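Local coordinates for protein erythrocyte binding antigen 140 (Plasmodium falciparum, PDB 4GF2) that probably binds a sialic-acid-bearing host receptor on the erythrocyte surface during invasion, here represented by the part containing its two Duffy binding domains, at residues 51-56 with 116-121; 57-62 with 99-104; 68-73 with 91-96; 145-150 with 170-175. The protein carries 3 engineered substitutions. One frame throughout, in Å; residues are numbered along the deposited sequence.

Contact 1: 51-56 with 116-121; sequences SRLETM and KGYINK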
loop_
_atom_site.group_PDB
_atom_site.type_symbol
_atom_site.label_atom_id
_atom_site.label_comp_id
_atom_site.label_asym_id
_atom_site.label_seq_id
_atom_site.Cartn_x
_atom_site.Cartn_y
_atom_site.Cartn_z
ATOM N N SER A 51 -2.274 49.007 20.139
ATOM C CA SER A 51 -2.899 50.310 20.320
ATOM C C SER A 51 -3.925 50.271 21.445
ATOM O O SER A 51 -4.585 49.256 21.665
ATOM C CB SER A 51 -3.567 50.763 19.020
ATOM O OG SER A 51 -4.256 51.989 19.199
ATOM N N ARG A 52 -4.051 51.382 22.160
ATOM C CA ARG A 52 -5.058 51.501 23.205
ATOM C C ARG A 52 -6.446 51.694 22.600
ATOM O O ARG A 52 -7.455 51.593 23.299
ATOM C CB ARG A 52 -4.724 52.670 24.129
ATOM C CG ARG A 52 -3.386 52.535 24.836
ATOM C CD ARG A 52 -3.038 53.793 25.619
ATOM N NE ARG A 52 -1.743 53.682 26.286
ATOM C CZ ARG A 52 -0.568 53.864 25.688
ATOM N NH1 ARG A 52 -0.506 54.165 24.396
ATOM N NH2 ARG A 52 0.553 53.740 26.384
ATOM N N LEU A 53 -6.493 51.966 21.297
ATOM C CA LEU A 53 -7.757 52.186 20.603
ATOM C C LEU A 53 -8.597 53.197 21.378
ATOM O O LEU A 53 -9.784 52.985 21.630
ATOM C CB LEU A 53 -8.508 50.864 20.439
ATOM C CG LEU A 53 -7.728 49.767 19.707
ATOM C CD1 LEU A 53 -8.530 48.479 19.645
ATOM C CD2 LEU A 53 -7.349 50.222 18.306
ATOM N N GLU A 54 -7.958 54.305 21.743
ATOM C CA GLU A 54 -8.549 55.295 22.637
ATOM C C GLU A 54 -9.878 55.815 22.106
ATOM O O GLU A 54 -10.836 55.981 22.861
ATOM C CB GLU A 54 -7.594 56.476 22.849
ATOM C CG GLU A 54 -6.145 56.087 23.115
ATOM C CD GLU A 54 -5.331 55.949 21.842
ATOM O OE1 GLU A 54 -5.777 56.462 20.796
ATOM O OE2 GLU A 54 -4.253 55.322 21.881
ATOM N N THR A 55 -9.926 56.078 20.805
ATOM C CA THR A 55 -11.112 56.648 20.185
ATOM C C THR A 55 -11.511 55.851 18.951
ATOM O O THR A 55 -10.790 54.949 18.520
ATOM C CB THR A 55 -10.863 58.101 19.760
ATOM O OG1 THR A 55 -9.876 58.131 18.722
ATOM C CG2 THR A 55 -10.379 58.931 20.946
ATOM N N MET A 56 -12.661 56.191 18.382
ATOM C CA MET A 56 -13.134 55.524 17.179
ATOM C C MET A 56 -12.265 55.913 15.991
ATOM O O MET A 56 -12.037 55.108 15.087
ATOM C CB MET A 56 -14.590 55.884 16.899
ATOM C CG MET A 56 -15.559 55.446 17.986
ATOM S SD MET A 56 -16.968 54.533 17.333
ATOM C CE MET A 56 -18.296 55.274 18.264
ATOM N N LYS A 116 -10.398 39.797 18.587
ATOM C CA LYS A 116 -11.854 39.840 18.546
ATOM C C LYS A 116 -12.431 40.309 19.887
ATOM O O LYS A 116 -13.230 41.246 19.937
ATOM C CB LYS A 116 -12.405 38.458 18.192
ATOM C CG LYS A 116 -13.913 38.334 18.330
ATOM C CD LYS A 116 -14.321 36.913 18.692
ATOM C CE LYS A 116 -15.755 36.858 19.198
ATOM N NZ LYS A 116 -16.160 35.479 19.583
ATOM N N GLY A 117 -12.027 39.651 20.970
ATOM C CA GLY A 117 -12.495 40.006 22.299
ATOM C C GLY A 117 -12.137 41.430 22.684
ATOM O O GLY A 117 -12.918 42.129 23.331
ATOM N N TYR A 118 -10.945 41.859 22.288
ATOM C CA TYR A 118 -10.486 43.212 22.567
ATOM C C TYR A 118 -11.317 44.238 21.799
ATOM O O TYR A 118 -11.750 45.245 22.361
ATOM C CB TYR A 118 -9.010 43.344 22.190
ATOM C CG TYR A 118 -8.383 44.661 22.579
ATOM C CD1 TYR A 118 -8.515 45.164 23.869
ATOM C CD2 TYR A 118 -7.641 45.395 21.664
ATOM C CE1 TYR A 118 -7.935 46.368 24.229
ATOM C CE2 TYR A 118 -7.059 46.598 22.015
ATOM C CZ TYR A 118 -7.209 47.080 23.298
ATOM O OH TYR A 118 -6.627 48.275 23.647
ATOM N N ILE A 119 -11.536 43.980 20.513
ATOM C CA ILE A 119 -12.330 44.880 19.685
ATOM C C ILE A 119 -13.739 45.016 20.255
ATOM O O ILE A 119 -14.296 46.112 20.287
ATOM C CB ILE A 119 -12.382 44.404 18.217
ATOM C CG1 ILE A 119 -11.037 44.672 17.536
ATOM C CG2 ILE A 119 -13.490 45.111 17.460
ATOM C CD1 ILE A 119 -10.914 44.095 16.130
ATOM N N ASN A 120 -14.309 43.907 20.719
ATOM C CA ASN A 120 -15.631 43.943 21.339
ATOM C C ASN A 120 -15.642 44.778 22.613
ATOM O O ASN A 120 -16.597 45.508 22.883
ATOM C CB ASN A 120 -16.127 42.530 21.647
ATOM C CG ASN A 120 -16.570 41.789 20.405
ATOM O OD1 ASN A 120 -16.854 42.398 19.375
ATOM N ND2 ASN A 120 -16.636 40.468 20.496
ATOM N N LYS A 121 -14.578 44.664 23.398
ATOM C CA LYS A 121 -14.481 45.401 24.648
ATOM C C LYS A 121 -14.396 46.897 24.365
ATOM O O LYS A 121 -14.992 47.705 25.072
ATOM C CB LYS A 121 -13.267 44.926 25.454
ATOM C CG LYS A 121 -13.136 45.566 26.826
ATOM C CD LYS A 121 -12.235 46.789 26.795
ATOM C CE LYS A 121 -12.236 47.516 28.131
ATOM N NZ LYS A 121 -11.270 48.647 28.142
#
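Tyr118 OH donates a hydrogen bond to the backbone oxygen of Ser51, with 3.0 Å between Tyr118 OH and Ser51 O. The phenol meets a lone pair of Ser51 O in the carbonyl plane, the C=O...donor angle being 139°; Ser51 O in turn lies at the edge of the tyrosine ring. With CG anti to the backbone N (chi1 -174°), Tyr118 reaches out from its helix and across to the loop 51-56.

Leu53 supplies the apolar half of the contact. Its CD1 methyl comes obliquely against the ring, 3.4 Å from Tyr118 CE2, while its CG is a little farther off. The hydroxyl of Tyr118 is thus bonded to the loop backbone while its ring carbons pack on a loop side chain. An ST turn shapes the loop at this point: Leu53 N donates to Ser51 OG at 3.1 Å, and Leu53 itself takes positive phi and psi.

Beyond the turn, Leu53 O bonds to Tyr126 OH, and Thr55 OG1 N-caps the next helix through Lys58 N. The contact therefore seats the connection between helices 46-49 and 56-78 against helix 110-127, with Leu53 also packing on Ile62 of helix 56-78.

Contact 2: 57-62 with 99-104; sequences EKFKEI and NSFIGD
Within the aromatic core of the first Duffy binding domain, an all-helical bundle at this point, Phe59 of helix 56-78 meets Phe101 near the end of helix 83-101. The two side chains come from opposite directions and bridge backbones that are well separated: the nearest CA atoms of the two segments, those of Phe59 and Phe101, are 12.4 Å apart, and no other residues of 57-62 and 99-104 touch. Both rings leave their backbones the same way, with CG anti to the backbone N (chi1 172° in Phe59), which extends each ring toward the other segment.

The planes are close to parallel, inclined by 28°, but the rings are slid apart so that they barely overlap, and their centroids lie 5.8 Å from each other. The pair is therefore an apolar contact between a few ring carbons, not a full stack.

Other aromatic groups extend the cluster. Phe123 and Trp142 each make an edge-to-face contact with Phe59, and Trp142 also meets the ring of Phe101; Ile119 of helix 110-127 packs against both phenylalanines. Farther on, Gly103 has positive phi, and Asp104 N hydrogen-bonds to Asn99 O at 2.7 Å.

At the junction itself, Phe59 CZ sits 3.5 Å from Phe101 CE1. The same Phe59 CZ is 4.0 Å from Phe101 CZ, while Phe59 CE2 lies 4.2 Å from Phe101 CE1.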
loop_
_atom_site.group_PDB
_atom_site.type_symbol
_atom_site.label_atom_id
_atom_site.label_comp_id
_atom_site.label_asym_id
_atom_site.label_seq_id
_atom_site.Cartn_x
_atom_site.Cartn_y
_atom_site.Cartn_z
ATOM N N GLU A 57 -11.787 57.154 15.991
ATOM C CA GLU A 57 -10.878 57.607 14.948
ATOM C C GLU A 57 -9.650 56.708 14.948
ATOM O O GLU A 57 -9.187 56.273 13.896
ATOM C CB GLU A 57 -10.467 59.065 15.169
ATOM C CG GLU A 57 -11.624 60.054 15.134
ATOM C CD GLU A 57 -11.160 61.500 15.145
ATOM O OE1 GLU A 57 -10.042 61.771 14.656
ATOM O OE2 GLU A 57 -11.911 62.367 15.645
ATOM N N LYS A 58 -9.137 56.420 16.140
ATOM C CA LYS A 58 -7.960 55.577 16.270
ATOM C C LYS A 58 -8.256 54.175 15.756
ATOM O O LYS A 58 -7.485 53.615 14.978
ATOM C CB LYS A 58 -7.501 55.517 17.727
ATOM C CG LYS A 58 -6.098 54.960 17.910
ATOM C CD LYS A 58 -5.066 55.823 17.201
ATOM C CE LYS A 58 -3.652 55.363 17.497
ATOM N NZ LYS A 58 -2.648 56.179 16.761
ATOM N N PHE A 59 -9.380 53.611 16.188
ATOM C CA PHE A 59 -9.774 52.279 15.745
ATOM C C PHE A 59 -9.818 52.207 14.223
ATOM O O PHE A 59 -9.394 51.219 13.628
ATOM C CB PHE A 59 -11.136 51.886 16.318
ATOM C CG PHE A 59 -11.681 50.612 15.742
ATOM C CD1 PHE A 59 -11.246 49.384 16.210
ATOM C CD2 PHE A 59 -12.615 50.642 14.718
ATOM C CE1 PHE A 59 -11.736 48.206 15.672
ATOM C CE2 PHE A 59 -13.111 49.468 14.177
ATOM C CZ PHE A 59 -12.669 48.247 14.657
ATOM N N LYS A 60 -10.338 53.259 13.603
ATOM C CA LYS A 60 -10.404 53.343 12.151
ATOM C C LYS A 60 -8.998 53.353 11.571
ATOM O O LYS A 60 -8.700 52.626 10.624
ATOM C CB LYS A 60 -11.154 54.610 11.736
ATOM C CG LYS A 60 -11.115 54.916 10.249
ATOM C CD LYS A 60 -11.738 53.800 9.428
ATOM C CE LYS A 60 -11.802 54.162 7.950
ATOM N NZ LYS A 60 -12.742 55.289 7.674
ATOM N N GLU A 61 -8.136 54.178 12.157
ATOM C CA GLU A 61 -6.767 54.325 11.685
ATOM C C GLU A 61 -6.016 53.001 11.741
ATOM O O GLU A 61 -5.259 52.667 10.828
ATOM C CB GLU A 61 -6.025 55.362 12.524
ATOM C CG GLU A 61 -4.564 55.525 12.142
ATOM C CD GLU A 61 -3.765 56.247 13.202
ATOM O OE1 GLU A 61 -4.375 56.967 14.020
ATOM O OE2 GLU A 61 -2.527 56.088 13.222
ATOM N N ILE A 62 -6.223 52.250 12.818
ATOM C CA ILE A 62 -5.552 50.968 12.994
ATOM C C ILE A 62 -6.111 49.928 12.031
ATOM O O ILE A 62 -5.394 49.035 11.579
ATOM C CB ILE A 62 -5.692 50.450 14.439
ATOM C CG1 ILE A 62 -5.036 51.426 15.421
ATOM C CG2 ILE A 62 -5.074 49.064 14.576
ATOM C CD1 ILE A 62 -3.556 51.671 15.163
ATOM N N ASN A 99 -15.937 39.552 8.057
ATOM C CA ASN A 99 -16.685 38.491 8.719
ATOM C C ASN A 99 -16.206 38.180 10.136
ATOM O O ASN A 99 -16.998 37.794 10.986
ATOM C CB ASN A 99 -16.688 37.236 7.850
ATOM C CG ASN A 99 -17.593 37.379 6.642
ATOM O OD1 ASN A 99 -18.500 38.206 6.638
ATOM N ND2 ASN A 99 -17.357 36.572 5.618
ATOM N N SER A 100 -14.916 38.354 10.393
ATOM C CA SER A 100 -14.398 38.181 11.745
ATOM C C SER A 100 -14.737 39.398 12.598
ATOM O O SER A 100 -14.664 39.352 13.829
ATOM C CB SER A 100 -12.886 37.961 11.722
ATOM O OG SER A 100 -12.215 39.077 11.166
ATOM N N PHE A 101 -15.106 40.489 11.936
ATOM C CA PHE A 101 -15.486 41.706 12.632
ATOM C C PHE A 101 -16.967 41.689 13.011
ATOM O O PHE A 101 -17.347 42.226 14.051
ATOM C CB PHE A 101 -15.174 42.932 11.771
ATOM C CG PHE A 101 -15.536 44.237 12.422
ATOM C CD1 PHE A 101 -14.880 44.661 13.566
ATOM C CD2 PHE A 101 -16.530 45.041 11.888
ATOM C CE1 PHE A 101 -15.211 45.860 14.170
ATOM C CE2 PHE A 101 -16.863 46.243 12.485
ATOM C CZ PHE A 101 -16.204 46.653 13.627
ATOM N N ILE A 102 -17.798 41.064 12.176
ATOM C CA ILE A 102 -19.244 41.070 12.403
ATOM C C ILE A 102 -19.770 39.746 12.957
ATOM O O ILE A 102 -20.964 39.456 12.860
ATOM C CB ILE A 102 -20.028 41.434 11.123
ATOM C CG1 ILE A 102 -19.857 40.354 10.051
ATOM C CG2 ILE A 102 -19.581 42.792 10.602
ATOM C CD1 ILE A 102 -20.651 40.620 8.784
ATOM N N GLY A 103 -18.880 38.952 13.545
ATOM C CA GLY A 103 -19.280 37.744 14.247
ATOM C C GLY A 103 -19.682 36.581 13.357
ATOM O O GLY A 103 -20.559 35.799 13.713
ATOM N N ASP A 104 -19.042 36.457 12.200
ATOM C CA ASP A 104 -19.266 35.309 11.325
ATOM C C ASP A 104 -17.928 34.663 10.976
ATOM O O ASP A 104 -17.457 34.750 9.843
ATOM C CB ASP A 104 -20.008 35.730 10.056
ATOM C CG ASP A 104 -20.244 34.568 9.106
ATOM O OD1 ASP A 104 -20.309 33.416 9.579
ATOM O OD2 ASP A 104 -20.357 34.806 7.883
#

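Contact 3: 68-73 with 91-96; sequences NTEAKL and RNSFSD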
loop_
_atom_site.group_PDB
_atom_site.type_symbol
_atom_site.label_atom_id
_atom_site.label_comp_id
_atom_site.label_asym_id
_atom_site.label_seq_id
_atom_site.Cartn_x
_atom_site.Cartn_y
_atom_site.Cartn_z
ATOM N N ASN A 68 -4.090 47.472 4.799
ATOM C CA ASN A 68 -3.007 47.895 3.919
ATOM C C ASN A 68 -1.753 47.048 4.130
ATOM O O ASN A 68 -1.037 46.735 3.178
ATOM C CB ASN A 68 -2.698 49.378 4.148
ATOM C CG ASN A 68 -1.545 49.873 3.304
ATOM O OD1 ASN A 68 -0.392 49.822 3.721
ATOM N ND2 ASN A 68 -1.853 50.359 2.108
ATOM N N THR A 69 -1.494 46.667 5.377
ATOM C CA THR A 69 -0.333 45.843 5.685
ATOM C C THR A 69 -0.564 44.428 5.172
ATOM O O THR A 69 0.330 43.816 4.581
ATOM C CB THR A 69 -0.030 45.807 7.196
ATOM O OG1 THR A 69 0.241 47.132 7.667
ATOM C CG2 THR A 69 1.180 44.933 7.477
ATOM N N GLU A 70 -1.770 43.917 5.389
ATOM C CA GLU A 70 -2.142 42.596 4.896
ATOM C C GLU A 70 -1.855 42.489 3.399
ATOM O O GLU A 70 -1.343 41.475 2.929
ATOM C CB GLU A 70 -3.620 42.320 5.183
ATOM C CG GLU A 70 -4.163 41.049 4.536
ATOM C CD GLU A 70 -3.619 39.778 5.164
ATOM O OE1 GLU A 70 -2.940 39.863 6.215
ATOM O OE2 GLU A 70 -3.879 38.692 4.601
ATOM N N ALA A 71 -2.172 43.547 2.657
ATOM C CA ALA A 71 -1.916 43.585 1.216
ATOM C C ALA A 71 -0.424 43.457 0.875
ATOM O O ALA A 71 -0.042 42.612 0.063
ATOM C CB ALA A 71 -2.482 44.858 0.621
ATOM N N LYS A 72 0.415 44.292 1.485
ATOM C CA LYS A 72 1.861 44.211 1.273
ATOM C C LYS A 72 2.364 42.795 1.504
ATOM O O LYS A 72 3.091 42.233 0.681
ATOM C CB LYS A 72 2.618 45.138 2.228
ATOM C CG LYS A 72 2.499 46.616 1.937
ATOM C CD LYS A 72 3.482 47.401 2.790
ATOM C CE LYS A 72 3.257 48.900 2.687
ATOM N NZ LYS A 72 4.263 49.649 3.495
ATOM N N LEU A 73 1.989 42.229 2.645
ATOM C CA LEU A 73 2.492 40.925 3.040
ATOM C C LEU A 73 1.997 39.849 2.078
ATOM O O LEU A 73 2.722 38.909 1.765
ATOM C CB LEU A 73 2.094 40.618 4.486
ATOM C CG LEU A 73 2.779 41.515 5.524
ATOM C CD1 LEU A 73 2.221 41.279 6.919
ATOM C CD2 LEU A 73 4.282 41.292 5.523
ATOM N N ARG A 91 -8.861 39.715 -1.973
ATOM C CA ARG A 91 -10.304 39.761 -1.831
ATOM C C ARG A 91 -10.753 38.910 -0.653
ATOM O O ARG A 91 -11.573 39.341 0.161
ATOM C CB ARG A 91 -10.973 39.282 -3.125
ATOM C CG ARG A 91 -10.560 40.082 -4.361
ATOM C CD ARG A 91 -11.079 39.461 -5.652
ATOM N NE ARG A 91 -12.532 39.559 -5.749
ATOM C CZ ARG A 91 -13.185 40.660 -6.113
ATOM N NH1 ARG A 91 -12.521 41.773 -6.416
ATOM N NH2 ARG A 91 -14.507 40.651 -6.165
ATOM N N ASN A 92 -10.207 37.704 -0.553
ATOM C CA ASN A 92 -10.633 36.777 0.486
ATOM C C ASN A 92 -10.212 37.232 1.870
ATOM O O ASN A 92 -10.894 36.955 2.853
ATOM C CB ASN A 92 -10.111 35.374 0.197
ATOM C CG ASN A 92 -10.810 34.740 -0.976
ATOM O OD1 ASN A 92 -11.878 35.192 -1.386
ATOM N ND2 ASN A 92 -10.222 33.686 -1.522
ATOM N N SER A 93 -9.094 37.940 1.953
ATOM C CA SER A 93 -8.671 38.475 3.237
ATOM C C SER A 93 -9.536 39.660 3.630
ATOM O O SER A 93 -9.851 39.833 4.808
ATOM C CB SER A 93 -7.196 38.861 3.223
ATOM O OG SER A 93 -6.397 37.739 3.551
ATOM N N PHE A 94 -9.927 40.475 2.654
ATOM C CA PHE A 94 -10.816 41.597 2.939
ATOM C C PHE A 94 -12.125 41.074 3.516
ATOM O O PHE A 94 -12.685 41.647 4.451
ATOM C CB PHE A 94 -11.097 42.419 1.685
ATOM C CG PHE A 94 -12.046 43.565 1.915
ATOM C CD1 PHE A 94 -11.619 44.719 2.548
ATOM C CD2 PHE A 94 -13.363 43.487 1.498
ATOM C CE1 PHE A 94 -12.483 45.770 2.761
ATOM C CE2 PHE A 94 -14.233 44.538 1.710
ATOM C CZ PHE A 94 -13.789 45.682 2.338
ATOM N N SER A 95 -12.606 39.974 2.952
ATOM C CA SER A 95 -13.859 39.388 3.388
ATOM C C SER A 95 -13.748 38.856 4.812
ATOM O O SER A 95 -14.695 38.952 5.587
ATOM C CB SER A 95 -14.274 38.268 2.438
ATOM O OG SER A 95 -14.416 38.764 1.123
ATOM N N ASP A 96 -12.591 38.295 5.154
ATOM C CA ASP A 96 -12.371 37.776 6.501
ATOM C C ASP A 96 -12.256 38.905 7.521
ATOM O O ASP A 96 -12.682 38.753 8.666
ATOM C CB ASP A 96 -11.132 36.882 6.552
ATOM C CG ASP A 96 -11.408 35.477 6.053
ATOM O OD1 ASP A 96 -12.544 34.997 6.238
ATOM O OD2 ASP A 96 -10.493 34.851 5.478
#
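Segment 91-96 meets segment 68-73 through Ser93 and Glu70, and the residue at its start, Arg91, is engaged elsewhere, with its NH1 bonded to Ile168 O. Two residues on, Ser93 faces the neighbouring helix. Ser93 OG donates to Glu70 OE2 at 2.9 Å, meeting that oxygen on the anti side and 34° out of the carboxylate plane. Ser93 CB supports the same approach, lying 3.6 Å from Glu70 OE2 and 4.0 Å from Glu70 CG, so the serine packs along the bend of the glutamate as well as bonding to its end. Glu70 is shaped for this by a CG anti to the backbone N and a turn at chi2 (70°), which folds the carboxylate back instead of letting the chain run straight out.

The two helices, 56-78 and 83-101, are consecutive helices of the helical Duffy binding domain, and they pass close to each other here; between the two segments the CA atoms of Glu70 and Ser93 are the nearest, 7.9 Å apart. Both side chains are buried, and their polar atoms have further partners. Glu70 OE1 pairs with Lys17 NZ and accepts from Cys44 N, next to the Cys14-Cys44 disulfide, and these donors would be expected to stabilise the carboxylate's negative charge.

Phe94 then turns its ring to the Met154 side of the bundle. At the end of the segment, Asp96 OD2 forms a salt bridge with Arg39 NH2, while Arg39 NH1 bonds to Ser93 OG.

Contact 4: 145-150 with 170-175; sequences KNKANL and PAEEPQ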
loop_
_atom_site.group_PDB
_atom_site.type_symbol
_atom_site.label_atom_id
_atom_site.label_comp_id
_atom_site.label_asym_id
_atom_site.label_seq_id
_atom_site.Cartn_x
_atom_site.Cartn_y
_atom_site.Cartn_z
ATOM N N LYS A 145 -20.404 51.649 6.701
ATOM C CA LYS A 145 -19.993 53.022 6.438
ATOM C C LYS A 145 -18.506 53.158 6.111
ATOM O O LYS A 145 -18.093 54.131 5.481
ATOM C CB LYS A 145 -20.359 53.908 7.630
ATOM C CG LYS A 145 -21.858 54.166 7.732
ATOM C CD LYS A 145 -22.340 54.246 9.169
ATOM C CE LYS A 145 -23.858 54.378 9.221
ATOM N NZ LYS A 145 -24.393 54.390 10.611
ATOM N N ASN A 146 -17.708 52.179 6.520
ATOM C CA ASN A 146 -16.261 52.286 6.386
ATOM C C ASN A 146 -15.649 51.346 5.354
ATOM O O ASN A 146 -14.486 51.502 4.989
ATOM C CB ASN A 146 -15.600 52.055 7.746
ATOM C CG ASN A 146 -15.853 53.191 8.711
ATOM O OD1 ASN A 146 -15.151 54.198 8.691
ATOM N ND2 ASN A 146 -16.866 53.039 9.556
ATOM N N LYS A 147 -16.430 50.381 4.878
ATOM C CA LYS A 147 -15.901 49.328 4.017
ATOM C C LYS A 147 -15.280 49.872 2.735
ATOM O O LYS A 147 -14.189 49.457 2.348
ATOM C CB LYS A 147 -16.988 48.307 3.675
ATOM C CG LYS A 147 -18.139 48.854 2.854
ATOM C CD LYS A 147 -19.193 47.786 2.630
ATOM C CE LYS A 147 -20.385 48.322 1.867
ATOM N NZ LYS A 147 -21.319 47.230 1.487
ATOM N N ALA A 148 -15.975 50.792 2.076
ATOM C CA ALA A 148 -15.496 51.338 0.812
ATOM C C ALA A 148 -14.105 51.935 0.984
ATOM O O ALA A 148 -13.209 51.693 0.175
ATOM C CB ALA A 148 -16.456 52.383 0.292
ATOM N N ASN A 149 -13.929 52.710 2.047
ATOM C CA ASN A 149 -12.641 53.326 2.335
ATOM C C ASN A 149 -11.589 52.294 2.741
ATOM O O ASN A 149 -10.421 52.411 2.369
ATOM C CB ASN A 149 -12.796 54.392 3.420
ATOM C CG ASN A 149 -11.470 54.978 3.855
ATOM O OD1 ASN A 149 -11.178 55.067 5.047
ATOM N ND2 ASN A 149 -10.650 55.371 2.886
ATOM N N LEU A 150 -12.003 51.283 3.495
ATOM C CA LEU A 150 -11.090 50.226 3.916
ATOM C C LEU A 150 -10.572 49.430 2.716
ATOM O O LEU A 150 -9.380 49.131 2.622
ATOM C CB LEU A 150 -11.780 49.289 4.910
ATOM C CG LEU A 150 -11.988 49.831 6.328
ATOM C CD1 LEU A 150 -12.889 48.908 7.128
ATOM C CD2 LEU A 150 -10.657 49.999 7.033
ATOM N N PRO A 170 -15.190 43.374 -3.160
ATOM C CA PRO A 170 -15.842 42.061 -3.200
ATOM C C PRO A 170 -17.278 42.106 -2.697
ATOM O O PRO A 170 -17.568 42.796 -1.721
ATOM C CB PRO A 170 -14.983 41.211 -2.252
ATOM C CG PRO A 170 -13.696 41.937 -2.124
ATOM C CD PRO A 170 -14.032 43.380 -2.252
ATOM N N ALA A 171 -18.169 41.379 -3.362
ATOM C CA ALA A 171 -19.539 41.252 -2.887
ATOM C C ALA A 171 -19.525 40.569 -1.526
ATOM O O ALA A 171 -18.638 39.769 -1.229
ATOM C CB ALA A 171 -20.383 40.456 -3.875
ATOM N N GLU A 172 -20.510 40.899 -0.704
ATOM C CA GLU A 172 -20.628 40.334 0.632
ATOM C C GLU A 172 -21.317 38.976 0.585
ATOM O O GLU A 172 -22.390 38.836 0.004
ATOM C CB GLU A 172 -21.402 41.298 1.532
ATOM C CG GLU A 172 -20.676 42.619 1.743
ATOM C CD GLU A 172 -21.521 43.660 2.441
ATOM O OE1 GLU A 172 -22.721 43.401 2.669
ATOM O OE2 GLU A 172 -20.983 44.742 2.762
ATOM N N GLU A 173 -20.683 37.978 1.191
ATOM C CA GLU A 173 -21.224 36.625 1.252
ATOM C C GLU A 173 -20.835 35.983 2.577
ATOM O O GLU A 173 -19.834 36.362 3.183
ATOM C CB GLU A 173 -20.661 35.762 0.124
ATOM C CG GLU A 173 -20.762 36.341 -1.269
ATOM C CD GLU A 173 -20.261 35.363 -2.320
ATOM O OE1 GLU A 173 -19.547 35.785 -3.252
ATOM O OE2 GLU A 173 -20.583 34.162 -2.210
ATOM N N PRO A 174 -21.616 34.993 3.028
ATOM C CA PRO A 174 -21.236 34.244 4.228
ATOM C C PRO A 174 -19.820 33.690 4.119
ATOM O O PRO A 174 -19.387 33.327 3.024
ATOM C CB PRO A 174 -22.257 33.105 4.258
ATOM C CG PRO A 174 -23.453 33.670 3.574
ATOM C CD PRO A 174 -22.917 34.556 2.493
ATOM N N GLN A 175 -19.112 33.622 5.242
ATOM C CA GLN A 175 -17.725 33.185 5.235
ATOM C C GLN A 175 -17.572 31.797 4.625
ATOM O O GLN A 175 -16.654 31.550 3.840
ATOM C CB GLN A 175 -17.148 33.180 6.652
ATOM C CG GLN A 175 -15.706 32.703 6.698
ATOM C CD GLN A 175 -15.118 32.736 8.088
ATOM O OE1 GLN A 175 -15.537 31.988 8.966
ATOM N NE2 GLN A 175 -14.137 33.607 8.295
#
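Lys147 and Glu172 make the whole contact, each losing a similar amount of surface to the other. The ammonium nitrogen of Lys147 donates to the carboxylate in a salt bridge, NZ lying 2.8 Å from Glu172 OE2. The approach is from above the carboxylate plane, 51° out of it. Lys147 begins with CG between its backbone N and carbonyl carbon (chi1 64°) and is stretched beyond that, while Glu172 is also extended past CG; the two chains meet at about a right angle. The lysine methylenes take part too, with Lys147 CD 3.5 Å from Glu172 OE2.

A second acid, Glu144 one turn earlier in the helix, also pairs with Lys147 NZ, so the ammonium is shared by two carboxylates and its charge is probably well balanced. The other oxygen of Glu172, OE1, hydrogen-bonds to a glycerol, probably from crystallisation, and makes a long, weak ion pair with Arg98 NH2.

The bridge lies at the surface. It ties the connection that leads into helix 175-202 back onto helix 132-155, spanning a loop whose Cys166 is disulfide-bonded to Cys87: a solvent-side salt bridge between helix and loop in the helical Duffy binding domain.

How the contacts relate
All four contacts lie in the first Duffy binding domain. Contacts 1 and 2 have centres about 9 Å apart and touch directly: Ile119 CG2, 3.8 Å from Phe101 CE1, joins helix 110-127 to the aromatic pair, and the loop 51-56 meets helix 56-78 where Leu53 CD2 lies 3.9 Å from Ile62 CG1. Contact 3 uses the same two helices as contact 2, about 13 Å away between centres, and its sequence span is nested within that of contact 2. Contact 4 joins both: Lys60 NZ lies 2.8 Å from Asn146 OD1, and Asp96 OD1 is 2.9 Å from Gln175 NE2. Glycerol molecules, probably from the crystallisation liquor, lie beside contacts 2, 3 and 4.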